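Local atomic coordinates of putative trimethylamine methyltransferase (PDB entry 4YYC), a protein that probably acts as a methyltransferase and belongs to the trimethylamine methyltransferase family. Residues K166-Y169 with S173-S176; M196-I201 with A504-L509; Y203-F208 with E497-D502. All coordinates share one frame; numbering follows the deposited sequence.

In the fold
Contacts 2 and 3 fasten the C-terminal part of the chain to helix 192-202 and the loop after it. Contact 1, just before them in the chain, lies between helix 158-170 and the loop that follows it. Contact 2 pairs helix 192-202 with helix 503-518. Contact 3, nested within the loop that contact 2 closes, joins the loops just outside those two helices. Contacts 1 and 3 touch directly: Lys206 NZ is 2.8 Å from Met174 O, and Ser176 OG is 2.8 Å from Pro207 O. Contacts 2 and 3, with centres about 10 Å apart, meet where Ile201 packs on Leu501 and Phe208. The side chain of Ser176 is about 14 Å from a bound unknown ligand.

Contact 1 of 3, residues K166-Y169 with S173-S176; sequences KLAY and SMHS
Ala168 and Met174, a selenomethionine, carry this small buried contact, in which the chain folds back on the helix it has just left. Along 166-169, Leu167 packs on helix 404-420, and Ala168 meets the loop. The methyl CB of Ala168 is 3.8 Å from CG of Met174, and its carbonyl O lies 3.5 Å from CB of the same residue. CG of Met174 stands anti to the backbone N (chi1 -171°), and this turns the start of the side chain along the alanine. The chain then bends at chi2 and chi3. No hydrogen bond crosses between the segments. Lys206 NZ bridges them instead, bonding Ala168 O and Tyr169 O on one side and Met174 O on the other. The side chain of Tyr169 packs on Ser204 and Asp205. Near the end of helix 158-170, the contact is flanked by helix 404-420, whose Phe407 and Leu414 touch Met174, and by strand 134-137, whose Phe137 also meets Met174 and makes backbone hydrogen bonds with Ser176.

Contact 2 of 3, residues M196-I201 with A504-L509; sequences MVYSHI and AIDEAL
An antiparallel helix pair forms here, with Tyr198 and Ile201 of helix 192-202 facing Asp506 and Leu509 of helix 503-518. The axes of the two short segments run antiparallel (174°) and come no closer than 11.8 Å, so side chains bridge the gap. The polar link is at the end of Tyr198. Its OH donates to OD1 of Asp506 over 2.6 Å, a short bond. OD1 uses its syn lone pair, on the side of the other carboxylate oxygen. It lies in the plane of the tyrosine ring, at the edge, and is also 3.2 Å from CE1 of Tyr198. Ring and carboxylate are nearly coplanar, with 16° between their planes. Both side chains leave their helices with CG anti to the backbone N, which carries the two polar ends together across the gap. The hydroxyl would be expected to stabilise the negative charge of the aspartate.

Helix 192-202 precedes strand 208-209, the first of the parallel strands, consistent with the TIM barrel of this family. Helix 503-518 is a C-terminal helix added to it, and packs against helix 192-202.

Beside the polar link the pairing is apolar. Ile201 and Leu509 meet tip to tip, CG2 of Ile201 being 3.9 Å from CD1 of Leu509. CB of Leu509 sits at the ring edge, 4.2 Å from CD1 of Tyr198. Helix 215-229 borders this apolar side, with Leu228 against Ile201 and Ile227 against Leu509.

Contact 3 of 3, residues Y203-F208 with E497-D502; sequences YSDKPF and EAPYLD
Pro499 presses its ring against the backbone of Tyr203, Ser204 and Asp205, and makes the main contact between these two loops. CB, CG and CD each meet a different part of 203-205. CD lies 3.6 Å from the carbonyl O of Tyr203. CG rests on the backbone of Ser204, 3.6 Å from its C atom. CB of Pro499 is 4.0 Å from OD2 of Asp205, whose side chain crosses the proline at a slant. In Asp205 a chi1 of 62° tucks CG over the backbone, which turns the carboxylate to the proline. An alanine in place of Pro499 would lack CG and CD, and would probably leave a gap over Tyr203 O and the Ser204 backbone and let this part of 497-502 turn more freely.

No hydrogen bond runs directly between the segments. Polar groups around them fix their shape. OG of Ser204 accepts from the backbone N of Lys206 at 3.2 Å, with an N-H...O angle of 168°, and forms an ST turn. The Asp205 carboxylate is held on both oxygens, by a salt bridge from OD1 to Arg126 and a hydrogen bond from OD2 to Asn123 ND2. Arg122 ties the loops together, bonding Ser204 O through NE and Tyr500 O through NH1.

Tyr169 of helix 158-170 covers Pro499, and Arg202, the last residue of helix 192-202, meets Ala498 and Leu501. From here one loop enters strand 208-209, and the other enters helix 503-518, where Asp502 is the N-cap.

Contact 1 of 3, residues K166-Y169 with S173-S176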
ATOM      1  N   LYS A 166      -3.391 -22.865  15.136  1.00 15.65           N
ATOM      2  CA  LYS A 166      -3.048 -22.244  16.404  1.00 16.32           C
ATOM      3  C   LYS A 166      -2.646 -20.773  16.245  1.00 15.99           C
ATOM      4  O   LYS A 166      -3.105 -19.914  16.985  1.00 16.02           O
ATOM      5  CB  LYS A 166      -1.931 -23.019  17.120  1.00 17.03           C
ATOM      6  CG  LYS A 166      -2.308 -24.449  17.540  1.00 17.93           C
ATOM      7  CD  LYS A 166      -1.090 -25.135  18.140  1.00 19.22           C
ATOM      8  CE  LYS A 166      -1.443 -26.499  18.682  1.00 20.53           C
ATOM      9  NZ  LYS A 166      -0.290 -27.266  19.198  1.00 21.06           N
ATOM     10  N   LEU A 167      -1.769 -20.488  15.264  1.00 15.63           N
ATOM     11  CA  LEU A 167      -1.325 -19.115  15.066  1.00 15.74           C
ATOM     12  C   LEU A 167      -2.448 -18.208  14.608  1.00 15.29           C
ATOM     13  O   LEU A 167      -2.520 -17.036  15.025  1.00 15.44           O
ATOM     14  CB  LEU A 167      -0.185 -19.082  14.044  1.00 15.77           C
ATOM     15  CG  LEU A 167       1.133 -19.762  14.480  1.00 16.24           C
ATOM     16  CD1 LEU A 167       2.074 -19.722  13.296  1.00 16.77           C
ATOM     17  CD2 LEU A 167       1.790 -19.108  15.665  1.00 16.59           C
ATOM     18  N   ALA A 168      -3.358 -18.748  13.798  1.00 14.76           N
ATOM     19  CA  ALA A 168      -4.526 -17.993  13.380  1.00 14.59           C
ATOM     20  C   ALA A 168      -5.487 -17.714  14.549  1.00 14.88           C
ATOM     21  O   ALA A 168      -6.072 -16.624  14.621  1.00 15.03           O
ATOM     22  CB  ALA A 168      -5.283 -18.725  12.284  1.00 14.64           C
ATOM     23  N   TYR A 169      -5.625 -18.682  15.456  1.00 15.28           N
ATOM     24  CA  TYR A 169      -6.429 -18.502  16.671  1.00 16.15           C
ATOM     25  C   TYR A 169      -5.854 -17.371  17.527  1.00 16.47           C
ATOM     26  O   TYR A 169      -6.587 -16.552  18.062  1.00 17.00           O
ATOM     27  CB  TYR A 169      -6.495 -19.825  17.449  1.00 17.20           C
ATOM     28  CG  TYR A 169      -7.093 -19.692  18.806  1.00 18.16           C
ATOM     29  CD1 TYR A 169      -8.452 -19.510  18.963  1.00 18.79           C
ATOM     30  CD2 TYR A 169      -6.279 -19.674  19.947  1.00 19.29           C
ATOM     31  CE1 TYR A 169      -9.017 -19.408  20.221  1.00 20.33           C
ATOM     32  CE2 TYR A 169      -6.839 -19.567  21.215  1.00 20.55           C
ATOM     33  CZ  TYR A 169      -8.198 -19.427  21.336  1.00 21.14           C
ATOM     34  OH  TYR A 169      -8.770 -19.295  22.569  1.00 23.40           O
ATOM     35  N   SER A 173      -5.903 -10.015  14.752  1.00 16.27           N
ATOM     36  CA  SER A 173      -6.728  -9.546  13.636  1.00 16.27           C
ATOM     37  C   SER A 173      -6.971 -10.608  12.596  1.00 16.24           C
ATOM     38  O   SER A 173      -7.454 -10.305  11.512  1.00 16.30           O
ATOM     39  CB  SER A 173      -6.188  -8.235  13.014  1.00 16.47           C
ATOM     40  OG  SER A 173      -6.390  -7.128  13.871  1.00 16.98           O
HETATM   41  N   MSE A 174      -6.706 -11.876  12.919  1.00 16.09           N
HETATM   42  CA  MSE A 174      -7.113 -12.993  12.030  1.00 16.28           C
HETATM   43  C   MSE A 174      -8.496 -13.366  12.466  1.00 16.93           C
HETATM   44  O   MSE A 174      -8.678 -13.925  13.544  1.00 19.98           O
HETATM   45  CB  MSE A 174      -6.098 -14.131  12.116  1.00 16.42           C
HETATM   46  CG  MSE A 174      -6.323 -15.216  11.091  1.00 16.91           C
HETATM   47 SE   MSE A 174      -6.236 -14.471   9.267  1.00 17.78          SE
HETATM   48  CE  MSE A 174      -4.378 -14.423   9.179  1.00 16.51           C
ATOM     49  N   HIS A 175      -9.517 -13.083  11.670  1.00 15.91           N
ATOM     50  CA  HIS A 175     -10.882 -13.265  12.144  1.00 16.14           C
ATOM     51  C   HIS A 175     -11.419 -14.658  11.876  1.00 16.57           C
ATOM     52  O   HIS A 175     -12.340 -15.076  12.565  1.00 18.32           O
ATOM     53  CB  HIS A 175     -11.793 -12.233  11.519  1.00 15.81           C
ATOM     54  CG  HIS A 175     -11.228 -10.840  11.623  1.00 15.58           C
ATOM     55  ND1 HIS A 175     -10.789 -10.141  10.529  1.00 15.43           N
ATOM     56  CD2 HIS A 175     -10.999 -10.044  12.695  1.00 16.17           C
ATOM     57  CE1 HIS A 175     -10.321  -8.967  10.915  1.00 15.56           C
ATOM     58  NE2 HIS A 175     -10.431  -8.891  12.229  1.00 15.84           N
ATOM     59  N   SER A 176     -10.898 -15.317  10.866  1.00 15.50           N
ATOM     60  CA  SER A 176     -11.291 -16.694  10.523  1.00 15.51           C
ATOM     61  C   SER A 176     -10.123 -17.624  10.704  1.00 15.68           C
ATOM     62  O   SER A 176      -8.987 -17.250  10.440  1.00 15.34           O
ATOM     63  CB  SER A 176     -11.702 -16.732   9.066  1.00 15.18           C
ATOM     64  OG  SER A 176     -11.894 -18.047   8.567  1.00 15.90           O
TER

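Contact 2 of 3, residues M196-I201 with A504-L509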
HETATM    1  N   MSE A 196      -8.453 -32.135   8.858  1.00 17.53           N
HETATM    2  CA  MSE A 196      -8.327 -30.690   8.571  1.00 17.62           C
HETATM    3  C   MSE A 196      -9.519 -30.017   9.235  1.00 17.48           C
HETATM    4  O   MSE A 196      -9.338 -29.068   9.994  1.00 17.04           O
HETATM    5  CB  MSE A 196      -8.245 -30.490   7.081  1.00 17.85           C
HETATM    6  CG  MSE A 196      -6.899 -30.959   6.536  1.00 19.07           C
HETATM    7 SE   MSE A 196      -7.017 -31.354   4.588  1.00 21.15          SE
HETATM    8  CE  MSE A 196      -6.867 -29.538   4.064  1.00 20.28           C
ATOM      9  N   VAL A 197     -10.750 -30.464   8.952  1.00 17.07           N
ATOM     10  CA  VAL A 197     -11.907 -29.828   9.602  1.00 17.20           C
ATOM     11  C   VAL A 197     -11.816 -29.959  11.139  1.00 17.69           C
ATOM     12  O   VAL A 197     -12.042 -29.003  11.893  1.00 17.60           O
ATOM     13  CB  VAL A 197     -13.247 -30.379   9.069  1.00 17.85           C
ATOM     14  CG1 VAL A 197     -14.424 -29.884   9.906  1.00 18.05           C
ATOM     15  CG2 VAL A 197     -13.400 -30.033   7.583  1.00 17.72           C
ATOM     16  N   TYR A 198     -11.481 -31.145  11.613  1.00 18.01           N
ATOM     17  CA  TYR A 198     -11.356 -31.366  13.048  1.00 18.62           C
ATOM     18  C   TYR A 198     -10.384 -30.376  13.675  1.00 18.43           C
ATOM     19  O   TYR A 198     -10.631 -29.857  14.775  1.00 18.60           O
ATOM     20  CB  TYR A 198     -10.895 -32.779  13.355  1.00 19.29           C
ATOM     21  CG  TYR A 198     -10.745 -33.034  14.855  1.00 20.18           C
ATOM     22  CD1 TYR A 198     -11.866 -33.279  15.655  1.00 21.24           C
ATOM     23  CD2 TYR A 198      -9.520 -32.995  15.464  1.00 20.56           C
ATOM     24  CE1 TYR A 198     -11.738 -33.538  17.027  1.00 21.90           C
ATOM     25  CE2 TYR A 198      -9.370 -33.215  16.827  1.00 21.62           C
ATOM     26  CZ  TYR A 198     -10.482 -33.478  17.615  1.00 22.12           C
ATOM     27  OH  TYR A 198     -10.282 -33.688  18.967  1.00 23.19           O
ATOM     28  N   SER A 199      -9.280 -30.114  12.981  1.00 18.15           N
ATOM     29  CA  SER A 199      -8.251 -29.187  13.511  1.00 18.67           C
ATOM     30  C   SER A 199      -8.809 -27.784  13.743  1.00 17.70           C
ATOM     31  O   SER A 199      -8.513 -27.148  14.745  1.00 17.49           O
ATOM     32  CB  SER A 199      -7.033 -29.140  12.573  1.00 19.37           C
ATOM     33  OG  SER A 199      -6.432 -30.403  12.549  1.00 22.33           O
ATOM     34  N   HIS A 200      -9.643 -27.295  12.822  1.00 16.85           N
ATOM     35  CA  HIS A 200     -10.305 -25.999  12.984  1.00 17.07           C
ATOM     36  C   HIS A 200     -11.253 -25.965  14.179  1.00 17.82           C
ATOM     37  O   HIS A 200     -11.511 -24.907  14.723  1.00 18.87           O
ATOM     38  CB  HIS A 200     -11.048 -25.597  11.710  1.00 16.96           C
ATOM     39  CG  HIS A 200     -10.135 -25.246  10.563  1.00 16.48           C
ATOM     40  ND1 HIS A 200      -9.341 -24.121  10.575  1.00 16.39           N
ATOM     41  CD2 HIS A 200      -9.886 -25.863   9.385  1.00 16.52           C
ATOM     42  CE1 HIS A 200      -8.650 -24.061   9.456  1.00 16.45           C
ATOM     43  NE2 HIS A 200      -8.965 -25.102   8.712  1.00 16.38           N
ATOM     44  N   ILE A 201     -11.767 -27.119  14.580  1.00 17.83           N
ATOM     45  CA  ILE A 201     -12.684 -27.186  15.721  1.00 18.44           C
ATOM     46  C   ILE A 201     -11.933 -27.337  17.019  1.00 19.11           C
ATOM     47  O   ILE A 201     -12.295 -26.678  18.008  1.00 19.47           O
ATOM     48  CB  ILE A 201     -13.724 -28.315  15.526  1.00 18.80           C
ATOM     49  CG1 ILE A 201     -14.505 -28.090  14.242  1.00 18.55           C
ATOM     50  CG2 ILE A 201     -14.630 -28.403  16.746  1.00 19.55           C
ATOM     51  CD1 ILE A 201     -15.308 -29.270  13.744  1.00 19.05           C
ATOM     52  N   ALA A 504     -18.311 -34.140  25.059  1.00 29.14           N
ATOM     53  CA  ALA A 504     -19.302 -34.911  24.328  1.00 28.74           C
ATOM     54  C   ALA A 504     -19.257 -34.637  22.824  1.00 27.37           C
ATOM     55  O   ALA A 504     -19.371 -35.555  22.000  1.00 27.31           O
ATOM     56  CB  ALA A 504     -20.694 -34.617  24.869  1.00 29.85           C
ATOM     57  N   ILE A 505     -19.065 -33.378  22.466  1.00 26.67           N
ATOM     58  CA  ILE A 505     -18.934 -33.004  21.040  1.00 25.54           C
ATOM     59  C   ILE A 505     -17.638 -33.553  20.475  1.00 24.82           C
ATOM     60  O   ILE A 505     -17.637 -34.120  19.399  1.00 23.75           O
ATOM     61  CB  ILE A 505     -19.007 -31.475  20.841  1.00 25.55           C
ATOM     62  CG1 ILE A 505     -20.397 -30.986  21.248  1.00 26.85           C
ATOM     63  CG2 ILE A 505     -18.694 -31.100  19.391  1.00 24.44           C
ATOM     64  CD1 ILE A 505     -20.637 -29.492  21.102  1.00 27.55           C
ATOM     65  N   ASP A 506     -16.541 -33.395  21.214  1.00 25.36           N
ATOM     66  CA  ASP A 506     -15.268 -33.950  20.800  1.00 25.70           C
ATOM     67  C   ASP A 506     -15.388 -35.462  20.517  1.00 26.04           C
ATOM     68  O   ASP A 506     -14.980 -35.931  19.472  1.00 25.22           O
ATOM     69  CB  ASP A 506     -14.220 -33.675  21.863  1.00 27.03           C
ATOM     70  CG  ASP A 506     -12.800 -33.838  21.356  1.00 28.19           C
ATOM     71  OD1 ASP A 506     -12.570 -33.846  20.129  1.00 27.17           O
ATOM     72  OD2 ASP A 506     -11.890 -33.928  22.215  1.00 31.92           O
ATOM     73  N   GLU A 507     -15.980 -36.199  21.453  1.00 27.20           N
ATOM     74  CA  GLU A 507     -16.142 -37.649  21.323  1.00 27.90           C
ATOM     75  C   GLU A 507     -16.977 -37.993  20.089  1.00 26.71           C
ATOM     76  O   GLU A 507     -16.629 -38.920  19.342  1.00 27.08           O
ATOM     77  CB  GLU A 507     -16.754 -38.240  22.599  1.00 29.63           C
ATOM     78  CG  GLU A 507     -17.104 -39.706  22.540  1.00 31.62           C
ATOM     79  N   ALA A 508     -18.069 -37.275  19.882  1.00 25.71           N
ATOM     80  CA  ALA A 508     -18.913 -37.516  18.721  1.00 25.11           C
ATOM     81  C   ALA A 508     -18.194 -37.233  17.415  1.00 24.39           C
ATOM     82  O   ALA A 508     -18.382 -37.939  16.430  1.00 24.15           O
ATOM     83  CB  ALA A 508     -20.174 -36.677  18.796  1.00 25.65           C
ATOM     84  N   LEU A 509     -17.396 -36.161  17.389  1.00 23.13           N
ATOM     85  CA  LEU A 509     -16.604 -35.891  16.190  1.00 22.57           C
ATOM     86  C   LEU A 509     -15.585 -37.004  15.928  1.00 23.23           C
ATOM     87  O   LEU A 509     -15.424 -37.422  14.808  1.00 22.89           O
ATOM     88  CB  LEU A 509     -15.866 -34.550  16.321  1.00 21.87           C
ATOM     89  CG  LEU A 509     -16.788 -33.337  16.247  1.00 21.62           C
ATOM     90  CD1 LEU A 509     -16.049 -32.082  16.761  1.00 21.60           C
ATOM     91  CD2 LEU A 509     -17.338 -33.161  14.820  1.00 21.32           C
TER

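Contact 3 of 3, residues Y203-F208 with E497-D502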
ATOM      1  N   TYR A 203      -8.594 -26.774  17.709  1.00 19.09           N
ATOM      2  CA  TYR A 203      -7.523 -25.831  18.007  1.00 18.78           C
ATOM      3  C   TYR A 203      -7.921 -24.388  17.837  1.00 17.92           C
ATOM      4  O   TYR A 203      -7.122 -23.478  18.122  1.00 17.70           O
ATOM      5  CB  TYR A 203      -6.287 -26.157  17.190  1.00 18.71           C
ATOM      6  CG  TYR A 203      -5.746 -27.537  17.503  1.00 20.05           C
ATOM      7  CD1 TYR A 203      -5.076 -27.775  18.687  1.00 20.97           C
ATOM      8  CD2 TYR A 203      -5.955 -28.606  16.643  1.00 20.32           C
ATOM      9  CE1 TYR A 203      -4.591 -29.046  18.980  1.00 22.49           C
ATOM     10  CE2 TYR A 203      -5.495 -29.888  16.921  1.00 21.47           C
ATOM     11  CZ  TYR A 203      -4.800 -30.098  18.084  1.00 22.70           C
ATOM     12  OH  TYR A 203      -4.352 -31.375  18.374  1.00 24.40           O
ATOM     13  N   SER A 204      -9.168 -24.148  17.433  1.00 17.52           N
ATOM     14  CA  SER A 204      -9.648 -22.763  17.275  1.00 17.39           C
ATOM     15  C   SER A 204     -11.132 -22.726  17.609  1.00 17.96           C
ATOM     16  O   SER A 204     -11.788 -23.788  17.629  1.00 18.12           O
ATOM     17  CB  SER A 204      -9.472 -22.323  15.838  1.00 16.93           C
ATOM     18  OG  SER A 204      -9.713 -20.927  15.731  1.00 16.42           O
ATOM     19  N   ASP A 205     -11.646 -21.533  17.838  1.00 17.99           N
ATOM     20  CA  ASP A 205     -13.089 -21.314  17.924  1.00 18.76           C
ATOM     21  C   ASP A 205     -13.554 -20.206  16.982  1.00 17.96           C
ATOM     22  O   ASP A 205     -14.653 -19.695  17.141  1.00 18.01           O
ATOM     23  CB  ASP A 205     -13.523 -21.048  19.370  1.00 20.42           C
ATOM     24  CG  ASP A 205     -12.900 -19.803  19.964  1.00 21.32           C
ATOM     25  OD1 ASP A 205     -12.139 -19.118  19.283  1.00 21.01           O
ATOM     26  OD2 ASP A 205     -13.234 -19.507  21.152  1.00 24.14           O
ATOM     27  N   LYS A 206     -12.704 -19.871  16.010  1.00 16.99           N
ATOM     28  CA  LYS A 206     -13.013 -18.884  14.989  1.00 16.99           C
ATOM     29  C   LYS A 206     -13.713 -19.561  13.821  1.00 17.04           C
ATOM     30  O   LYS A 206     -13.584 -20.748  13.624  1.00 17.36           O
ATOM     31  CB  LYS A 206     -11.744 -18.152  14.540  1.00 16.61           C
ATOM     32  CG  LYS A 206     -11.144 -17.254  15.602  1.00 17.11           C
ATOM     33  CD  LYS A 206      -9.831 -16.579  15.233  1.00 16.86           C
ATOM     34  CE  LYS A 206      -9.307 -15.740  16.386  1.00 17.39           C
ATOM     35  NZ  LYS A 206      -8.054 -15.044  15.990  1.00 17.49           N
ATOM     36  N   PRO A 207     -14.454 -18.801  13.007  1.00 16.69           N
ATOM     37  CA  PRO A 207     -15.195 -19.436  11.909  1.00 16.59           C
ATOM     38  C   PRO A 207     -14.253 -20.064  10.875  1.00 16.17           C
ATOM     39  O   PRO A 207     -13.212 -19.518  10.593  1.00 15.96           O
ATOM     40  CB  PRO A 207     -15.986 -18.319  11.287  1.00 16.89           C
ATOM     41  CG  PRO A 207     -15.646 -17.110  11.996  1.00 17.30           C
ATOM     42  CD  PRO A 207     -14.729 -17.366  13.133  1.00 16.98           C
ATOM     43  N   PHE A 208     -14.642 -21.211  10.346  1.00 15.88           N
ATOM     44  CA  PHE A 208     -13.762 -22.004   9.494  1.00 15.75           C
ATOM     45  C   PHE A 208     -14.418 -22.336   8.167  1.00 15.66           C
ATOM     46  O   PHE A 208     -15.635 -22.131   7.980  1.00 16.22           O
ATOM     47  CB  PHE A 208     -13.274 -23.237  10.258  1.00 16.25           C
ATOM     48  CG  PHE A 208     -14.363 -24.225  10.594  1.00 16.92           C
ATOM     49  CD1 PHE A 208     -14.770 -25.160   9.665  1.00 17.39           C
ATOM     50  CD2 PHE A 208     -15.005 -24.208  11.838  1.00 17.61           C
ATOM     51  CE1 PHE A 208     -15.755 -26.096   9.970  1.00 18.27           C
ATOM     52  CE2 PHE A 208     -16.006 -25.111  12.133  1.00 18.31           C
ATOM     53  CZ  PHE A 208     -16.389 -26.064  11.193  1.00 18.32           C
ATOM     54  N   GLU A 497      -2.948 -22.105  24.400  1.00 25.35           N
ATOM     55  CA  GLU A 497      -3.889 -22.962  25.128  1.00 27.36           C
ATOM     56  C   GLU A 497      -5.106 -23.134  24.262  1.00 25.07           C
ATOM     57  O   GLU A 497      -5.663 -22.150  23.802  1.00 23.94           O
ATOM     58  CB  GLU A 497      -4.313 -22.291  26.406  1.00 31.41           C
ATOM     59  CG  GLU A 497      -3.199 -22.238  27.418  1.00 35.24           C
ATOM     60  CD  GLU A 497      -3.662 -21.731  28.770  1.00 39.81           C
ATOM     61  OE1 GLU A 497      -4.823 -22.024  29.168  1.00 44.95           O
ATOM     62  OE2 GLU A 497      -2.869 -21.031  29.425  1.00 43.40           O
ATOM     63  N   ALA A 498      -5.498 -24.365  24.025  1.00 23.84           N
ATOM     64  CA  ALA A 498      -6.620 -24.620  23.148  1.00 22.99           C
ATOM     65  C   ALA A 498      -7.922 -24.063  23.729  1.00 23.29           C
ATOM     66  O   ALA A 498      -8.142 -24.150  24.931  1.00 24.38           O
ATOM     67  CB  ALA A 498      -6.754 -26.097  22.846  1.00 23.07           C
ATOM     68  N   PRO A 499      -8.778 -23.500  22.884  1.00 22.22           N
ATOM     69  CA  PRO A 499     -10.093 -23.071  23.353  1.00 23.04           C
ATOM     70  C   PRO A 499     -10.925 -24.287  23.771  1.00 23.81           C
ATOM     71  O   PRO A 499     -10.839 -25.337  23.158  1.00 23.07           O
ATOM     72  CB  PRO A 499     -10.720 -22.404  22.133  1.00 22.49           C
ATOM     73  CG  PRO A 499      -9.995 -22.945  20.970  1.00 21.45           C
ATOM     74  CD  PRO A 499      -8.619 -23.339  21.432  1.00 21.28           C
ATOM     75  N   TYR A 500     -11.752 -24.119  24.782  1.00 25.50           N
ATOM     76  CA  TYR A 500     -12.581 -25.197  25.279  1.00 26.87           C
ATOM     77  C   TYR A 500     -13.437 -25.833  24.199  1.00 26.03           C
ATOM     78  O   TYR A 500     -13.985 -25.137  23.355  1.00 25.41           O
ATOM     79  CB  TYR A 500     -13.512 -24.648  26.342  1.00 29.23           C
ATOM     80  CG  TYR A 500     -14.437 -25.664  26.914  1.00 30.61           C
ATOM     81  CD1 TYR A 500     -13.985 -26.566  27.869  1.00 32.03           C
ATOM     82  CD2 TYR A 500     -15.765 -25.762  26.481  1.00 31.28           C
ATOM     83  CE1 TYR A 500     -14.827 -27.521  28.399  1.00 32.92           C
ATOM     84  CE2 TYR A 500     -16.611 -26.719  26.990  1.00 32.23           C
ATOM     85  CZ  TYR A 500     -16.143 -27.590  27.962  1.00 33.16           C
ATOM     86  OH  TYR A 500     -16.984 -28.519  28.507  1.00 34.48           O
ATOM     87  N   LEU A 501     -13.531 -27.155  24.231  1.00 25.77           N
ATOM     88  CA  LEU A 501     -14.469 -27.894  23.397  1.00 25.71           C
ATOM     89  C   LEU A 501     -15.218 -28.896  24.267  1.00 26.90           C
ATOM     90  O   LEU A 501     -14.594 -29.728  24.911  1.00 26.98           O
ATOM     91  CB  LEU A 501     -13.726 -28.623  22.283  1.00 24.76           C
ATOM     92  CG  LEU A 501     -14.527 -29.498  21.297  1.00 24.46           C
ATOM     93  CD1 LEU A 501     -15.571 -28.707  20.536  1.00 24.65           C
ATOM     94  CD2 LEU A 501     -13.615 -30.208  20.305  1.00 23.80           C
ATOM     95  N   ASP A 502     -16.544 -28.834  24.265  1.00 27.52           N
ATOM     96  CA  ASP A 502     -17.358 -29.811  24.995  1.00 29.11           C
ATOM     97  C   ASP A 502     -16.886 -31.258  24.731  1.00 28.54           C
ATOM     98  O   ASP A 502     -16.867 -31.721  23.585  1.00 26.93           O
ATOM     99  CB  ASP A 502     -18.815 -29.620  24.592  1.00 30.54           C
ATOM    100  CG  ASP A 502     -19.769 -30.627  25.215  1.00 33.06           C
ATOM    101  OD1 ASP A 502     -19.373 -31.624  25.869  1.00 34.52           O
ATOM    102  OD2 ASP A 502     -20.983 -30.418  25.015  1.00 35.47           O
TER